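Local coordinates for avidin-related protein 2 (Gallus gallus, PDB 1WBI) that binds biotin as a homotetrameric member of the avidin family, at residues Leu102-Asp105 / Trp111-Thr114. Residues are numbered along the deposited sequence; the frame is centred on the assembly and turned at random. Where two conformers were deposited one is given.
With BTN (biotin), chain V.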
ATOM      1  N   LEU A 102       2.934  -6.753 -11.221  1.00 11.61           N
ATOM      2  CA  LEU A 102       3.412  -7.908 -11.984  1.00 13.56           C
ATOM      3  C   LEU A 102       2.289  -8.407 -12.893  1.00 13.82           C
ATOM      4  O   LEU A 102       1.092  -8.264 -12.603  1.00 12.32           O
ATOM      5  CB  LEU A 102       3.839  -9.044 -11.060  0.50 14.02           C
ATOM      6  CG  LEU A 102       5.013  -8.719 -10.136  0.50 17.75           C
ATOM      7  CD1 LEU A 102       5.200  -9.819  -9.103  0.50 18.25           C
ATOM      8  CD2 LEU A 102       6.264  -8.542 -10.955  0.50 20.83           C
ATOM      9  N   ALA A 103       2.659  -8.981 -14.037  1.00 13.69           N
ATOM     10  CA  ALA A 103       1.695  -9.576 -14.946  1.00 14.74           C
ATOM     11  C   ALA A 103       1.377 -11.000 -14.521  1.00 16.38           C
ATOM     12  O   ALA A 103       2.302 -11.797 -14.263  1.00 17.58           O
ATOM     13  CB  ALA A 103       2.232  -9.562 -16.365  1.00 15.71           C
ATOM     14  N   VAL A 104       0.091 -11.313 -14.389  1.00 16.29           N
ATOM     15  CA  VAL A 104      -0.354 -12.690 -14.138  1.00 16.75           C
ATOM     16  C   VAL A 104      -1.217 -13.133 -15.283  1.00 17.83           C
ATOM     17  O   VAL A 104      -1.769 -12.321 -15.961  1.00 17.37           O
ATOM     18  CB  VAL A 104      -1.090 -12.841 -12.794  1.00 16.24           C
ATOM     19  CG1 VAL A 104      -0.123 -12.486 -11.656  1.00 17.06           C
ATOM     20  CG2 VAL A 104      -2.310 -11.968 -12.737  1.00 15.37           C
ATOM     21  N   ASP A 105      -1.368 -14.436 -15.501  1.00 20.11           N
ATOM     22  CA  ASP A 105      -2.080 -14.861 -16.705  1.00 21.92           C
ATOM     23  C   ASP A 105      -3.587 -14.997 -16.561  1.00 22.36           C
ATOM     24  O   ASP A 105      -4.291 -15.020 -17.545  1.00 23.31           O
ATOM     25  CB  ASP A 105      -1.496 -16.148 -17.289  1.00 23.99           C
ATOM     26  CG  ASP A 105      -0.229 -15.896 -18.107  1.00 28.53           C
ATOM     27  OD1 ASP A 105      -0.134 -14.865 -18.843  1.00 32.67           O
ATOM     28  OD2 ASP A 105       0.683 -16.744 -18.020  1.00 35.71           O
ATOM     29  N   TRP A 111      -4.841 -11.087  -6.962  1.00 11.39           N
ATOM     30  CA  TRP A 111      -4.526 -10.765  -5.570  1.00 11.64           C
ATOM     31  C   TRP A 111      -3.022 -10.738  -5.328  1.00 11.76           C
ATOM     32  O   TRP A 111      -2.567 -10.008  -4.463  1.00 12.05           O
ATOM     33  CB  TRP A 111      -5.184 -11.786  -4.605  1.00 13.02           C
ATOM     34  CG  TRP A 111      -4.524 -13.121  -4.661  1.00 12.11           C
ATOM     35  CD1 TRP A 111      -4.785 -14.121  -5.553  1.00 13.53           C
ATOM     36  CD2 TRP A 111      -3.413 -13.565  -3.874  1.00 14.08           C
ATOM     37  NE1 TRP A 111      -3.901 -15.158  -5.363  1.00 13.07           N
ATOM     38  CE2 TRP A 111      -3.060 -14.851  -4.336  1.00 13.02           C
ATOM     39  CE3 TRP A 111      -2.686 -13.007  -2.832  1.00 11.77           C
ATOM     40  CZ2 TRP A 111      -2.029 -15.591  -3.771  1.00 13.41           C
ATOM     41  CZ3 TRP A 111      -1.633 -13.745  -2.264  1.00 12.90           C
ATOM     42  CH2 TRP A 111      -1.315 -15.027  -2.746  1.00 14.26           C
ATOM     43  N   ILE A 112      -2.247 -11.496  -6.088  1.00 12.16           N
ATOM     44  CA  ILE A 112      -0.818 -11.672  -5.789  1.00 12.69           C
ATOM     45  C   ILE A 112       0.086 -10.600  -6.445  1.00 11.92           C
ATOM     46  O   ILE A 112       1.299 -10.541  -6.164  1.00 14.30           O
ATOM     47  CB  ILE A 112      -0.355 -13.079  -6.282  1.00 13.04           C
ATOM     48  CG1 ILE A 112       0.787 -13.596  -5.408  1.00 14.80           C
ATOM     49  CG2 ILE A 112       0.021 -13.066  -7.730  1.00 15.13           C
ATOM     50  CD1 ILE A 112       1.230 -15.047  -5.757  1.00 16.63           C
ATOM     51  N   ALA A 113      -0.496  -9.789  -7.336  1.00 10.67           N
ATOM     52  CA  ALA A 113       0.258  -9.068  -8.366  1.00 11.28           C
ATOM     53  C   ALA A 113       0.784  -7.706  -8.017  1.00 11.57           C
ATOM     54  O   ALA A 113       1.452  -7.122  -8.858  1.00 12.24           O
ATOM     55  CB  ALA A 113      -0.574  -9.012  -9.634  1.00 12.25           C
ATOM     56  N   THR A 114       0.493  -7.153  -6.837  1.00 10.19           N
ATOM     57  CA  THR A 114       0.918  -5.773  -6.550  1.00 10.00           C
ATOM     58  C   THR A 114       1.796  -5.648  -5.316  1.00 11.05           C
ATOM     59  O   THR A 114       1.349  -5.855  -4.203  1.00 12.14           O
ATOM     60  CB  THR A 114      -0.295  -4.815  -6.452  1.00  9.51           C
ATOM     61  OG1 THR A 114      -1.125  -4.977  -7.621  1.00 10.90           O
ATOM     62  CG2 THR A 114       0.191  -3.398  -6.388  1.00 10.59           C
TER
HETATM   63  C11 BTN V1001       1.501 -17.671   1.510  1.00 15.53           C
HETATM   64  O11 BTN V1001       1.142 -17.396   0.341  1.00 13.34           O
HETATM   65  O12 BTN V1001       2.642 -18.188   1.775  1.00 16.20           O
HETATM   66  C10 BTN V1001       0.587 -17.373   2.676  1.00 12.92           C
HETATM   67  C9  BTN V1001      -0.897 -17.148   2.296  1.00 13.37           C
HETATM   68  C8  BTN V1001      -1.227 -15.723   1.829  1.00 13.18           C
HETATM   69  C7  BTN V1001      -2.725 -15.551   1.505  1.00 12.28           C
HETATM   70  C2  BTN V1001      -3.067 -14.066   1.251  1.00 10.73           C
HETATM   71  S1  BTN V1001      -3.240 -13.065   2.655  1.00 11.70           S
HETATM   72  C6  BTN V1001      -3.998 -11.788   1.624  1.00 10.03           C
HETATM   73  C5  BTN V1001      -4.928 -12.475   0.632  1.00  9.60           C
HETATM   74  N1  BTN V1001      -6.233 -12.668   1.226  1.00 10.19           N
HETATM   75  C3  BTN V1001      -6.502 -13.942   1.381  1.00 11.87           C
HETATM   76  O3  BTN V1001      -7.663 -14.434   1.861  1.00 12.29           O
HETATM   77  N2  BTN V1001      -5.454 -14.689   0.953  1.00 12.04           N
HETATM   78  C4  BTN V1001      -4.375 -13.874   0.450  1.00 12.40           C
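Leu-102 N donates to Ala-113 O over 2.8 Å, and with their CA atoms 4.9 Å apart the start of the loop after strand 92-101 is tied to the residue just before strand 114-123. The methyl of Ala-113 faces the 102-105 segment, with CB 3.5 Å from Leu-102 O; a small residue suits this place because the two backbones lie close together. Leu-102 lays its CB alongside Ala-113 O, and its apolar side chain lies about 6 Å from another bound biotin. In Val-104 a chi1 of -62° places CG1 where it meets both Ile-112 CG2 and Ala-113 CB, each at 4.0 Å, a span that a short apolar side chain fits. Val-104 packs as well on Phe-85 of a neighbouring subunit.

Ile-112, branched at CB, serves two surfaces: CG2 meets Val-104, while CB lies 3.7 Å above one face of the Trp-111 indole, over its centre. The indole takes no part in the contact with 102-105; its broad apolar ring suits the biotin bicycle, and CE3 comes within 3.8 Å of C4 of a biotin hydrogen-bonded to another subunit. An alanine in place of Trp-111 would probably leave that side of the biotin ring system without its apolar wall and Ile-112 without the indole beside it. Such a tryptophan, lent across a subunit interface to complete a neighbour's biotin pocket from the loop between the barrel's last two strands, is a hallmark of tetrameric avidins.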